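Local structure of tyrosine-protein kinase receptor torso (Bombyx mori, 5AOQ) at residues E80-F85 with I101-V106; P59-V64 with E75-E80; Q119-Y124 with W134-I139. The protein acts as a probable receptor tyrosine kinase whose extracellular domain, the part in this chain, binds prothoracicotropic hormone, triggering MAPK signalling that contributes to the start of metamorphosis. All blocks are in the same frame, centred on the assembly; numbering follows the deposited sequence.

Contact 1: E80-F85 with I101-V106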
ATOM      1  N   GLU A  80       4.526 -27.120  19.307  1.00 41.60           N
ATOM      2  CA  GLU A  80       3.070 -27.149  19.353  1.00 42.32           C
ATOM      3  C   GLU A  80       2.499 -25.758  19.606  1.00 40.02           C
ATOM      4  O   GLU A  80       1.357 -25.471  19.246  1.00 40.02           O
ATOM      5  CB  GLU A  80       2.598 -28.122  20.436  1.00 44.72           C
ATOM      6  CG  GLU A  80       3.092 -27.781  21.834  1.00 44.14           C
ATOM      7  CD  GLU A  80       2.657 -28.794  22.873  1.00 46.81           C
ATOM      8  OE1 GLU A  80       1.997 -29.787  22.498  1.00 49.20           O
ATOM      9  OE2 GLU A  80       2.977 -28.602  24.066  1.00 46.67           O
ATOM     10  N   HIS A  81       3.302 -24.898  20.229  1.00 50.34           N
ATOM     11  CA  HIS A  81       2.873 -23.545  20.569  1.00 48.27           C
ATOM     12  C   HIS A  81       3.371 -22.530  19.548  1.00 46.30           C
ATOM     13  O   HIS A  81       4.249 -22.829  18.738  1.00 46.34           O
ATOM     14  CB  HIS A  81       3.383 -23.152  21.958  1.00 47.61           C
ATOM     15  CG  HIS A  81       3.213 -24.218  22.994  1.00 49.75           C
ATOM     16  ND1 HIS A  81       1.988 -24.545  23.533  1.00 51.10           N
ATOM     17  CD2 HIS A  81       4.118 -25.022  23.602  1.00 50.95           C
ATOM     18  CE1 HIS A  81       2.144 -25.511  24.423  1.00 53.10           C
ATOM     19  NE2 HIS A  81       3.427 -25.818  24.482  1.00 53.06           N
ATOM     20  N   TRP A  82       2.802 -21.330  19.592  1.00 35.31           N
ATOM     21  CA  TRP A  82       3.308 -20.215  18.803  1.00 33.50           C
ATOM     22  C   TRP A  82       4.715 -19.875  19.263  1.00 32.46           C
ATOM     23  O   TRP A  82       5.082 -20.168  20.402  1.00 32.73           O
ATOM     24  CB  TRP A  82       2.405 -18.990  18.945  1.00 32.26           C
ATOM     25  CG  TRP A  82       1.292 -18.928  17.960  1.00 32.75           C
ATOM     26  CD1 TRP A  82       0.072 -19.526  18.062  1.00 34.10           C
ATOM     27  CD2 TRP A  82       1.286 -18.213  16.720  1.00 32.03           C
ATOM     28  NE1 TRP A  82      -0.693 -19.232  16.960  1.00 34.19           N
ATOM     29  CE2 TRP A  82       0.031 -18.428  16.120  1.00 32.96           C
ATOM     30  CE3 TRP A  82       2.224 -17.414  16.058  1.00 30.84           C
ATOM     31  CZ2 TRP A  82      -0.311 -17.873  14.889  1.00 32.76           C
ATOM     32  CZ3 TRP A  82       1.882 -16.865  14.836  1.00 30.71           C
ATOM     33  CH2 TRP A  82       0.625 -17.097  14.264  1.00 31.67           C
ATOM     34  N   GLN A  83       5.505 -19.266  18.383  1.00 33.15           N
ATOM     35  CA  GLN A  83       6.834 -18.802  18.771  1.00 32.08           C
ATOM     36  C   GLN A  83       7.064 -17.348  18.375  1.00 30.31           C
ATOM     37  O   GLN A  83       6.803 -16.957  17.237  1.00 30.15           O
ATOM     38  CB  GLN A  83       7.912 -19.689  18.151  1.00 32.92           C
ATOM     39  CG  GLN A  83       7.810 -21.156  18.541  1.00 34.90           C
ATOM     40  CD  GLN A  83       8.968 -21.979  18.015  1.00 35.74           C
ATOM     41  OE1 GLN A  83       8.771 -23.004  17.361  1.00 37.32           O
ATOM     42  NE2 GLN A  83      10.186 -21.539  18.305  1.00 34.77           N
ATOM     43  N   LEU A  84       7.558 -16.561  19.327  1.00 24.69           N
ATOM     44  CA  LEU A  84       7.892 -15.158  19.097  1.00 23.11           C
ATOM     45  C   LEU A  84       9.399 -14.967  19.063  1.00 22.51           C
ATOM     46  O   LEU A  84      10.125 -15.527  19.886  1.00 22.77           O
ATOM     47  CB  LEU A  84       7.273 -14.271  20.180  1.00 22.21           C
ATOM     48  CG  LEU A  84       7.686 -12.795  20.176  1.00 20.65           C
ATOM     49  CD1 LEU A  84       7.289 -12.105  18.880  1.00 20.46           C
ATOM     50  CD2 LEU A  84       7.074 -12.081  21.368  1.00 19.96           C
ATOM     51  N   PHE A  85       9.857 -14.175  18.096  1.00 21.84           N
ATOM     52  CA  PHE A  85      11.277 -13.891  17.925  1.00 21.31           C
ATOM     53  C   PHE A  85      11.522 -12.399  17.787  1.00 20.01           C
ATOM     54  O   PHE A  85      10.751 -11.700  17.129  1.00 19.84           O
ATOM     55  CB  PHE A  85      11.818 -14.624  16.702  1.00 22.25           C
ATOM     56  CG  PHE A  85      11.647 -16.104  16.776  1.00 23.68           C
ATOM     57  CD1 PHE A  85      10.433 -16.685  16.457  1.00 24.61           C
ATOM     58  CD2 PHE A  85      12.686 -16.915  17.188  1.00 24.22           C
ATOM     59  CE1 PHE A  85      10.263 -18.044  16.536  1.00 26.10           C
ATOM     60  CE2 PHE A  85      12.519 -18.277  17.267  1.00 25.75           C
ATOM     61  CZ  PHE A  85      11.306 -18.841  16.946  1.00 26.70           C
ATOM     62  N   ILE A 101       6.452 -17.053  14.596  1.00 23.34           N
ATOM     63  CA  ILE A 101       6.355 -18.333  13.908  1.00 24.83           C
ATOM     64  C   ILE A 101       5.132 -19.110  14.389  1.00 25.42           C
ATOM     65  O   ILE A 101       4.987 -19.407  15.580  1.00 23.86           O
ATOM     66  CB  ILE A 101       7.632 -19.182  14.099  1.00 23.76           C
ATOM     67  CG1 ILE A 101       8.793 -18.534  13.338  1.00 24.10           C
ATOM     68  CG2 ILE A 101       7.403 -20.627  13.630  1.00 25.40           C
ATOM     69  CD1 ILE A 101      10.084 -19.330  13.329  1.00 23.73           C
ATOM     70  N   GLU A 102       4.254 -19.412  13.437  1.00 58.92           N
ATOM     71  CA  GLU A 102       3.076 -20.236  13.664  1.00 60.29           C
ATOM     72  C   GLU A 102       3.493 -21.648  14.083  1.00 59.90           C
ATOM     73  O   GLU A 102       4.516 -22.146  13.614  1.00 59.88           O
ATOM     74  CB  GLU A 102       2.225 -20.280  12.390  1.00 63.81           C
ATOM     75  CG  GLU A 102       0.887 -20.991  12.521  1.00 65.86           C
ATOM     76  CD  GLU A 102       0.122 -21.037  11.211  1.00 69.81           C
ATOM     77  OE1 GLU A 102       0.547 -20.365  10.248  1.00 71.01           O
ATOM     78  OE2 GLU A 102      -0.904 -21.747  11.145  1.00 72.09           O
ATOM     79  N   PRO A 103       2.713 -22.295  14.971  1.00 44.24           N
ATOM     80  CA  PRO A 103       3.063 -23.652  15.415  1.00 44.39           C
ATOM     81  C   PRO A 103       3.282 -24.639  14.270  1.00 46.81           C
ATOM     82  O   PRO A 103       2.785 -24.416  13.165  1.00 48.99           O
ATOM     83  CB  PRO A 103       1.852 -24.069  16.266  1.00 45.31           C
ATOM     84  CG  PRO A 103       0.780 -23.066  15.971  1.00 46.21           C
ATOM     85  CD  PRO A 103       1.507 -21.806  15.660  1.00 44.51           C
ATOM     86  N   ASN A 104       4.044 -25.696  14.544  1.00 50.21           N
ATOM     87  CA  ASN A 104       4.384 -26.738  13.570  1.00 52.67           C
ATOM     88  C   ASN A 104       5.328 -26.250  12.467  1.00 52.90           C
ATOM     89  O   ASN A 104       6.218 -26.990  12.048  1.00 53.80           O
ATOM     90  CB  ASN A 104       3.117 -27.331  12.944  1.00 55.97           C
ATOM     91  CG  ASN A 104       2.182 -27.926  13.979  1.00 56.40           C
ATOM     92  OD1 ASN A 104       2.279 -29.108  14.310  1.00 57.69           O
ATOM     93  ND2 ASN A 104       1.270 -27.110  14.496  1.00 55.70           N
ATOM     94  N   ASN A 105       5.139 -25.022  11.994  1.00 52.84           N
ATOM     95  CA  ASN A 105       6.082 -24.426  11.052  1.00 53.18           C
ATOM     96  C   ASN A 105       7.406 -24.181  11.766  1.00 50.42           C
ATOM     97  O   ASN A 105       7.427 -24.002  12.985  1.00 48.00           O
ATOM     98  CB  ASN A 105       5.526 -23.126  10.473  1.00 53.78           C
ATOM     99  CG  ASN A 105       6.148 -22.771   9.134  1.00 56.01           C
ATOM    100  OD1 ASN A 105       7.314 -23.074   8.878  1.00 55.86           O
ATOM    101  ND2 ASN A 105       5.368 -22.125   8.273  1.00 58.52           N
ATOM    102  N   VAL A 106       8.503 -24.167  11.014  1.00 48.99           N
ATOM    103  CA  VAL A 106       9.837 -24.136  11.609  1.00 47.06           C
ATOM    104  C   VAL A 106      10.739 -23.029  11.063  1.00 46.77           C
ATOM    105  O   VAL A 106      11.740 -22.681  11.690  1.00 44.94           O
ATOM    106  CB  VAL A 106      10.557 -25.485  11.404  1.00 48.61           C
ATOM    107  CG1 VAL A 106       9.876 -26.579  12.215  1.00 48.75           C
ATOM    108  CG2 VAL A 106      10.603 -25.852   9.927  1.00 52.04           C
TER
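Residues E80-F85 and I101-V106 meet through one antiparallel, hydrogen-bonded pair, Q83 with I101, where Q83 N reaches I101 O at 2.9 Å (159°) and I101 N returns to Q83 O at 2.7 Å, both donors in the plane of the accepting carbonyl. Past this pair the backbone of 102-103 runs beneath the indole of W82. With CG anti to its carbonyl carbon (chi1 -89°), the W82 ring lies over that loop and receives two CH-pi contacts on the same face. P103 CD stands 3.5 Å from the centroid of the five-membered ring, almost on its normal, while E102 CA lies 3.8 Å from that of the six-membered ring. The E102 chain is extended, its carboxylate plane tilted only 15° from the indole and its CB 4.0 Å from W82 CH2. I101 sends CG1 and CD1 obliquely to the ring of F85, CD1 lying 3.5 Å from F85 CE1. The CB atoms of Q83 and I101 sit on the same side of the sheet, 4.1 Å apart. Strand 98-101 thereby joins strand 83-88 as C' to C at the sheet edge of a fibronectin type III sandwich, Torso's first FN3 domain, and 83-88 bonds onward to strand 118-124. Helix 27-38 closes over W82 through L34 and through Y37, which meets the indole edge-to-face and also touches E102 and P103.

Contact 2: P59-V64 with E75-E80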
ATOM      1  N   PRO A  59      19.808 -21.734  26.623  1.00 30.22           N
ATOM      2  CA  PRO A  59      20.149 -21.142  25.327  1.00 28.95           C
ATOM      3  C   PRO A  59      19.097 -21.480  24.284  1.00 29.32           C
ATOM      4  O   PRO A  59      18.486 -22.547  24.351  1.00 31.07           O
ATOM      5  CB  PRO A  59      21.499 -21.780  24.980  1.00 29.90           C
ATOM      6  CG  PRO A  59      22.008 -22.356  26.259  1.00 31.17           C
ATOM      7  CD  PRO A  59      20.788 -22.757  27.020  1.00 32.05           C
ATOM      8  N   SER A  60      18.887 -20.578  23.336  1.00 42.00           N
ATOM      9  CA  SER A  60      17.874 -20.779  22.313  1.00 42.26           C
ATOM     10  C   SER A  60      18.328 -21.810  21.278  1.00 43.69           C
ATOM     11  O   SER A  60      19.510 -21.888  20.944  1.00 43.74           O
ATOM     12  CB  SER A  60      17.555 -19.454  21.633  1.00 40.38           C
ATOM     13  OG  SER A  60      16.379 -19.570  20.860  1.00 40.64           O
ATOM     14  N   THR A  61      17.380 -22.600  20.778  1.00 31.27           N
ATOM     15  CA  THR A  61      17.684 -23.639  19.796  1.00 32.84           C
ATOM     16  C   THR A  61      17.662 -23.084  18.373  1.00 31.93           C
ATOM     17  O   THR A  61      17.888 -23.816  17.409  1.00 33.06           O
ATOM     18  CB  THR A  61      16.691 -24.817  19.886  1.00 34.89           C
ATOM     19  OG1 THR A  61      15.367 -24.360  19.578  1.00 34.23           O
ATOM     20  CG2 THR A  61      16.703 -25.429  21.278  1.00 36.14           C
ATOM     21  N   VAL A  62      17.379 -21.791  18.249  1.00 29.51           N
ATOM     22  CA  VAL A  62      17.309 -21.137  16.947  1.00 28.72           C
ATOM     23  C   VAL A  62      18.626 -21.274  16.192  1.00 28.93           C
ATOM     24  O   VAL A  62      19.696 -21.331  16.799  1.00 28.90           O
ATOM     25  CB  VAL A  62      16.953 -19.638  17.099  1.00 26.81           C
ATOM     26  CG1 VAL A  62      17.017 -18.910  15.756  1.00 26.22           C
ATOM     27  CG2 VAL A  62      15.577 -19.489  17.713  1.00 26.67           C
ATOM     28  N   LYS A  63      18.531 -21.337  14.867  1.00 40.34           N
ATOM     29  CA  LYS A  63      19.705 -21.376  14.004  1.00 40.55           C
ATOM     30  C   LYS A  63      19.534 -20.450  12.807  1.00 39.81           C
ATOM     31  O   LYS A  63      18.545 -20.536  12.078  1.00 40.18           O
ATOM     32  CB  LYS A  63      19.977 -22.803  13.521  1.00 42.50           C
ATOM     33  CG  LYS A  63      21.170 -23.486  14.182  1.00 43.34           C
ATOM     34  CD  LYS A  63      22.492 -22.754  13.925  1.00 42.43           C
ATOM     35  CE  LYS A  63      22.812 -22.632  12.440  1.00 42.65           C
ATOM     36  NZ  LYS A  63      24.136 -21.987  12.205  1.00 42.07           N
ATOM     37  N   VAL A  64      20.504 -19.565  12.613  1.00 27.85           N
ATOM     38  CA  VAL A  64      20.514 -18.679  11.458  1.00 27.49           C
ATOM     39  C   VAL A  64      20.921 -19.451  10.210  1.00 28.92           C
ATOM     40  O   VAL A  64      22.053 -19.927  10.110  1.00 29.53           O
ATOM     41  CB  VAL A  64      21.479 -17.492  11.659  1.00 26.36           C
ATOM     42  CG1 VAL A  64      21.471 -16.581  10.435  1.00 26.34           C
ATOM     43  CG2 VAL A  64      21.113 -16.710  12.911  1.00 25.00           C
ATOM     44  N   GLU A  75      15.802 -21.035  11.255  1.00 30.10           N
ATOM     45  CA  GLU A  75      15.043 -22.264  11.464  1.00 31.53           C
ATOM     46  C   GLU A  75      14.899 -22.563  12.952  1.00 31.53           C
ATOM     47  O   GLU A  75      15.785 -22.250  13.750  1.00 30.85           O
ATOM     48  CB  GLU A  75      15.726 -23.443  10.766  1.00 33.14           C
ATOM     49  CG  GLU A  75      14.956 -24.756  10.864  1.00 35.12           C
ATOM     50  CD  GLU A  75      15.746 -25.937  10.343  1.00 37.95           C
ATOM     51  OE1 GLU A  75      16.875 -25.729   9.851  1.00 38.04           O
ATOM     52  OE2 GLU A  75      15.240 -27.075  10.434  1.00 40.25           O
ATOM     53  N   THR A  76      13.773 -23.171  13.311  1.00 51.65           N
ATOM     54  CA  THR A  76      13.510 -23.574  14.685  1.00 52.06           C
ATOM     55  C   THR A  76      13.082 -25.032  14.739  1.00 54.35           C
ATOM     56  O   THR A  76      12.874 -25.666  13.706  1.00 55.49           O
ATOM     57  CB  THR A  76      12.411 -22.714  15.322  1.00 50.95           C
ATOM     58  OG1 THR A  76      11.126 -23.152  14.863  1.00 51.89           O
ATOM     59  CG2 THR A  76      12.605 -21.256  14.963  1.00 49.00           C
ATOM     60  N   GLU A  77      12.959 -25.559  15.951  1.00 44.28           N
ATOM     61  CA  GLU A  77      12.438 -26.902  16.139  1.00 46.73           C
ATOM     62  C   GLU A  77      10.915 -26.819  16.169  1.00 46.91           C
ATOM     63  O   GLU A  77      10.361 -25.860  16.708  1.00 45.37           O
ATOM     64  CB  GLU A  77      12.990 -27.519  17.422  1.00 47.85           C
ATOM     65  CG  GLU A  77      14.495 -27.740  17.375  1.00 48.02           C
ATOM     66  CD  GLU A  77      15.050 -28.335  18.654  1.00 49.26           C
ATOM     67  OE1 GLU A  77      14.377 -28.244  19.702  1.00 49.32           O
ATOM     68  OE2 GLU A  77      16.167 -28.894  18.610  1.00 50.28           O
ATOM     69  N   PRO A  78      10.231 -27.817  15.587  1.00 51.77           N
ATOM     70  CA  PRO A  78       8.767 -27.754  15.501  1.00 52.05           C
ATOM     71  C   PRO A  78       8.109 -27.743  16.876  1.00 52.31           C
ATOM     72  O   PRO A  78       8.284 -28.689  17.645  1.00 54.21           O
ATOM     73  CB  PRO A  78       8.405 -29.024  14.724  1.00 54.62           C
ATOM     74  CG  PRO A  78       9.537 -29.956  14.976  1.00 56.24           C
ATOM     75  CD  PRO A  78      10.757 -29.092  15.070  1.00 54.13           C
ATOM     76  N   SER A  79       7.363 -26.681  17.169  1.00 48.08           N
ATOM     77  CA  SER A  79       6.709 -26.533  18.465  1.00 48.16           C
ATOM     78  C   SER A  79       5.193 -26.513  18.332  1.00 48.68           C
ATOM     79  O   SER A  79       4.646 -25.966  17.375  1.00 47.82           O
ATOM     80  CB  SER A  79       7.182 -25.252  19.155  1.00 45.77           C
ATOM     81  OG  SER A  79       6.505 -25.062  20.384  1.00 45.84           O
ATOM     82  N   GLU A  80       4.526 -27.120  19.307  1.00 41.60           N
ATOM     83  CA  GLU A  80       3.070 -27.149  19.353  1.00 42.32           C
ATOM     84  C   GLU A  80       2.499 -25.758  19.606  1.00 40.02           C
ATOM     85  O   GLU A  80       1.357 -25.471  19.246  1.00 40.02           O
ATOM     86  CB  GLU A  80       2.598 -28.122  20.436  1.00 44.72           C
ATOM     87  CG  GLU A  80       3.092 -27.781  21.834  1.00 44.14           C
ATOM     88  CD  GLU A  80       2.657 -28.794  22.873  1.00 46.81           C
ATOM     89  OE1 GLU A  80       1.997 -29.787  22.498  1.00 49.20           O
ATOM     90  OE2 GLU A  80       2.977 -28.602  24.066  1.00 46.67           O
TER
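K63 and E75 form the one bridge between the two segments, an antiparallel hydrogen-bonded pair. E75 N points at K63 O over 2.9 Å (168° at the hydrogen), and K63 N reaches E75 O over 3.1 Å (156°), coming in nearly along the C=O axis. The same carbonyl oxygen, E75 O, is also approached by V62, with CA at 3.7 Å and CG1 at 4.1 Å, so the valine packs beside the last rung of the ladder. V62 CG2, beside the backbone N, is turned to T76 CG2 at 4.4 Å, a loose methyl-to-methyl contact. Farther out, T61 and E77 cross at about a right angle: the extended chain of E77 brings OE1 across the threonine, 4.0 Å from T61 CG2, without a hydrogen bond between them. On the bridge itself the two side chains share one side of the sheet but part company. E75 is extended, with CG anti to the backbone N (chi1 -177°), and its OE1 makes a salt bridge with R65, whereas the K63 chain bends off, its ammonium group well clear of E75. A second shell holds the two segments in place. V62 is packed against F74, F85 and S122, between the two sheets, and T76 is bonded through its backbone to V106. S60 bonds its backbone to E136 and its hydroxyl to that of S122, so the chain just before T61 is tied to the opposite sheet. The bridge closes the open end of the hairpin 63-68/71-75, corresponding to strands A and B in the three-stranded sheet of a fibronectin type III sandwich; it belongs to the first of Torso's three unusual FN3 domains.

Contact 3: Q119-Y124 with W134-I139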
ATOM      1  N   GLN A 119      20.927  -9.196  18.378  1.00 20.87           N
ATOM      2  CA  GLN A 119      20.884 -10.522  18.981  1.00 19.36           C
ATOM      3  C   GLN A 119      19.468 -11.068  18.939  1.00 17.97           C
ATOM      4  O   GLN A 119      18.515 -10.382  19.308  1.00 17.39           O
ATOM      5  CB  GLN A 119      21.390 -10.489  20.423  1.00 18.70           C
ATOM      6  CG  GLN A 119      21.553 -11.876  21.029  1.00 17.91           C
ATOM      7  CD  GLN A 119      22.099 -11.842  22.439  1.00 17.93           C
ATOM      8  OE1 GLN A 119      21.975 -10.841  23.144  1.00 17.99           O
ATOM      9  NE2 GLN A 119      22.715 -12.942  22.858  1.00 18.29           N
ATOM     10  N   ILE A 120      19.338 -12.309  18.481  1.00 17.78           N
ATOM     11  CA  ILE A 120      18.037 -12.950  18.377  1.00 16.87           C
ATOM     12  C   ILE A 120      17.594 -13.453  19.745  1.00 15.35           C
ATOM     13  O   ILE A 120      18.388 -14.029  20.487  1.00 15.24           O
ATOM     14  CB  ILE A 120      18.060 -14.132  17.385  1.00 17.68           C
ATOM     15  CG1 ILE A 120      18.669 -13.700  16.046  1.00 19.78           C
ATOM     16  CG2 ILE A 120      16.652 -14.687  17.187  1.00 17.20           C
ATOM     17  CD1 ILE A 120      18.930 -14.844  15.088  1.00 21.10           C
ATOM     18  N   TRP A 121      16.327 -13.221  20.074  1.00 18.39           N
ATOM     19  CA  TRP A 121      15.732 -13.773  21.287  1.00 17.40           C
ATOM     20  C   TRP A 121      14.385 -14.407  20.965  1.00 17.25           C
ATOM     21  O   TRP A 121      13.559 -13.805  20.274  1.00 17.69           O
ATOM     22  CB  TRP A 121      15.578 -12.692  22.358  1.00 17.08           C
ATOM     23  CG  TRP A 121      16.880 -12.231  22.937  1.00 17.51           C
ATOM     24  CD1 TRP A 121      17.714 -11.282  22.425  1.00 18.37           C
ATOM     25  CD2 TRP A 121      17.495 -12.698  24.143  1.00 17.59           C
ATOM     26  NE1 TRP A 121      18.813 -11.129  23.236  1.00 18.89           N
ATOM     27  CE2 TRP A 121      18.702 -11.988  24.298  1.00 18.47           C
ATOM     28  CE3 TRP A 121      17.144 -13.648  25.107  1.00 17.43           C
ATOM     29  CZ2 TRP A 121      19.559 -12.198  25.377  1.00 19.20           C
ATOM     30  CZ3 TRP A 121      17.995 -13.856  26.177  1.00 18.24           C
ATOM     31  CH2 TRP A 121      19.188 -13.135  26.302  1.00 19.11           C
ATOM     32  N   SER A 122      14.181 -15.622  21.471  1.00 13.25           N
ATOM     33  CA  SER A 122      13.003 -16.424  21.144  1.00 13.51           C
ATOM     34  C   SER A 122      12.112 -16.686  22.358  1.00 13.17           C
ATOM     35  O   SER A 122      12.581 -16.675  23.496  1.00 12.96           O
ATOM     36  CB  SER A 122      13.430 -17.760  20.527  1.00 14.26           C
ATOM     37  OG  SER A 122      14.133 -18.566  21.456  1.00 14.26           O
ATOM     38  N   THR A 123      10.826 -16.915  22.100  1.00 32.97           N
ATOM     39  CA  THR A 123       9.861 -17.238  23.151  1.00 33.16           C
ATOM     40  C   THR A 123       8.748 -18.142  22.638  1.00 34.12           C
ATOM     41  O   THR A 123       8.400 -18.102  21.460  1.00 34.64           O
ATOM     42  CB  THR A 123       9.225 -15.959  23.736  1.00 32.96           C
ATOM     43  OG1 THR A 123      10.236 -15.161  24.359  1.00 32.42           O
ATOM     44  CG2 THR A 123       8.149 -16.287  24.763  1.00 33.61           C
ATOM     45  N   TYR A 124       8.207 -18.967  23.534  1.00 15.35           N
ATOM     46  CA  TYR A 124       7.007 -19.750  23.252  1.00 16.63           C
ATOM     47  C   TYR A 124       5.779 -19.076  23.862  1.00 17.09           C
ATOM     48  O   TYR A 124       5.782 -18.710  25.037  1.00 16.99           O
ATOM     49  CB  TYR A 124       7.152 -21.175  23.787  1.00 17.70           C
ATOM     50  CG  TYR A 124       8.293 -21.943  23.160  1.00 17.74           C
ATOM     51  CD1 TYR A 124       8.143 -22.539  21.917  1.00 18.57           C
ATOM     52  CD2 TYR A 124       9.513 -22.074  23.807  1.00 17.37           C
ATOM     53  CE1 TYR A 124       9.175 -23.244  21.333  1.00 18.97           C
ATOM     54  CE2 TYR A 124      10.553 -22.779  23.230  1.00 17.76           C
ATOM     55  CZ  TYR A 124      10.379 -23.361  21.992  1.00 18.54           C
ATOM     56  OH  TYR A 124      11.406 -24.065  21.405  1.00 19.27           O
ATOM     57  N   TRP A 134      12.568 -15.309  28.121  1.00 25.05           N
ATOM     58  CA  TRP A 134      13.346 -15.230  26.890  1.00 24.53           C
ATOM     59  C   TRP A 134      14.534 -16.185  26.896  1.00 25.01           C
ATOM     60  O   TRP A 134      15.137 -16.435  27.939  1.00 25.41           O
ATOM     61  CB  TRP A 134      13.840 -13.795  26.671  1.00 23.56           C
ATOM     62  CG  TRP A 134      12.738 -12.829  26.365  1.00 23.12           C
ATOM     63  CD1 TRP A 134      12.109 -11.994  27.243  1.00 23.10           C
ATOM     64  CD2 TRP A 134      12.132 -12.599  25.089  1.00 22.78           C
ATOM     65  NE1 TRP A 134      11.149 -11.259  26.592  1.00 22.79           N
ATOM     66  CE2 TRP A 134      11.142 -11.612  25.268  1.00 22.56           C
ATOM     67  CE3 TRP A 134      12.333 -13.129  23.812  1.00 22.76           C
ATOM     68  CZ2 TRP A 134      10.353 -11.148  24.218  1.00 22.29           C
ATOM     69  CZ3 TRP A 134      11.545 -12.672  22.773  1.00 22.48           C
ATOM     70  CH2 TRP A 134      10.570 -11.689  22.980  1.00 22.24           C
ATOM     71  N   MET A 135      14.861 -16.713  25.718  1.00 33.30           N
ATOM     72  CA  MET A 135      16.008 -17.599  25.548  1.00 33.88           C
ATOM     73  C   MET A 135      17.044 -16.945  24.644  1.00 33.29           C
ATOM     74  O   MET A 135      16.725 -16.469  23.555  1.00 32.77           O
ATOM     75  CB  MET A 135      15.570 -18.946  24.972  1.00 34.88           C
ATOM     76  CG  MET A 135      14.564 -19.678  25.845  1.00 35.66           C
ATOM     77  SD  MET A 135      14.236 -21.361  25.291  1.00 37.15           S
ATOM     78  CE  MET A 135      13.002 -21.864  26.487  1.00 37.93           C
ATOM     79  N   GLU A 136      18.287 -16.929  25.110  1.00 25.28           N
ATOM     80  CA  GLU A 136      19.369 -16.249  24.413  1.00 24.86           C
ATOM     81  C   GLU A 136      19.734 -16.968  23.119  1.00 25.30           C
ATOM     82  O   GLU A 136      19.991 -18.172  23.117  1.00 26.31           O
ATOM     83  CB  GLU A 136      20.588 -16.146  25.332  1.00 25.26           C
ATOM     84  CG  GLU A 136      21.653 -15.170  24.867  1.00 24.86           C
ATOM     85  CD  GLU A 136      22.719 -14.930  25.922  1.00 25.35           C
ATOM     86  OE1 GLU A 136      22.760 -15.693  26.910  1.00 26.10           O
ATOM     87  OE2 GLU A 136      23.511 -13.978  25.764  1.00 25.10           O
ATOM     88  N   GLY A 137      19.755 -16.213  22.024  1.00 32.71           N
ATOM     89  CA  GLY A 137      20.059 -16.756  20.712  1.00 33.13           C
ATOM     90  C   GLY A 137      21.434 -16.329  20.237  1.00 33.17           C
ATOM     91  O   GLY A 137      22.255 -15.880  21.039  1.00 33.14           O
ATOM     92  N   PRO A 138      21.695 -16.463  18.926  1.00 36.31           N
ATOM     93  CA  PRO A 138      22.992 -16.079  18.364  1.00 36.51           C
ATOM     94  C   PRO A 138      23.060 -14.603  17.988  1.00 35.42           C
ATOM     95  O   PRO A 138      22.060 -13.894  18.091  1.00 34.51           O
ATOM     96  CB  PRO A 138      23.112 -16.969  17.123  1.00 37.41           C
ATOM     97  CG  PRO A 138      21.698 -17.391  16.779  1.00 37.29           C
ATOM     98  CD  PRO A 138      20.778 -16.955  17.886  1.00 36.51           C
ATOM     99  N   ILE A 139      24.237 -14.159  17.555  1.00 31.39           N
ATOM    100  CA  ILE A 139      24.465 -12.760  17.218  1.00 30.54           C
ATOM    101  C   ILE A 139      24.442 -12.567  15.703  1.00 30.47           C
ATOM    102  O   ILE A 139      24.857 -13.446  14.948  1.00 31.39           O
ATOM    103  CB  ILE A 139      25.809 -12.256  17.788  1.00 30.94           C
ATOM    104  CG1 ILE A 139      25.911 -12.577  19.283  1.00 31.25           C
ATOM    105  CG2 ILE A 139      25.962 -10.756  17.570  1.00 30.13           C
ATOM    106  CD1 ILE A 139      26.563 -13.915  19.596  1.00 32.54           C
TER
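W121 and E136 lie side by side and point the same way across a non-hydrogen-bonded pair of the hairpin 119-124/134-139, the carboxylate plane only 10° from that of the indole. E136 CA sits over one face of the six-membered ring, 3.6 Å from its centroid in a CH-pi contact, and the extended glutamate follows the ring outward, with CB 3.5 Å from W121 CH2. Q119 reaches the same carboxylate: with CG anti to the backbone N and the chain extended, it places NE2 3.2 Å from E136 OE2, the oxygen accepting on its anti lone pair, although amide and carboxylate planes are turned 60° apart. OE2 also forms a salt bridge with R15, which probably favours a charged E136, while the backbone N of Y16 bonds to Q119 OE1 and its carbonyl O accepts W121 NE1. The second tryptophan, W134, is met differently. T123 OG1 stands over one face of its indole, offset toward the rim, while W121 CB approaches W134 CE3 at 3.6 Å. On the other side of the sheet, M135 CE lies loosely at the edge of the Y124 ring, 4.2 Å from Y124 CE2, the side chains crossing at about a right angle. A beta bulge shifts the pairing by one residue between Q119 and W121: I120 N bonds to P138 O at 3.2 Å, yet I120 O receives G137 N weakly (123°). Beyond it W121 pairs with E136 and S122 with M135, M135 N giving the firmer bond to S122 O at 3.2 Å and S122 N a weak one to M135 O. Strand 134-140 forms one edge of the four-stranded sheet within the chain; strand 118-124 lies between it and strand 83-88, with strand 63-68 facing I120 and P138 through V64.

Followed from the N terminus, the chain closes its first loop at contact 2, after the turn of hairpin 63-68/71-75. Contact 1 opens at E80, which the two contacts share, and closes a longer loop around strands 83-88 and 98-101; contact 3 then closes the hairpin of strands 118-124 and 134-140. The three loops follow in series, none nested or crossed. In space they converge: V106 bonds back to T76 and N104 to S79, and L84 O and T123 N are bonded. Contacts 1 and 3 thus build opposite edges of the four-stranded sheet, while contact 2 belongs to the three-stranded one, which meets it where V62 packs on F85 and S60 bonds to S122 and E136.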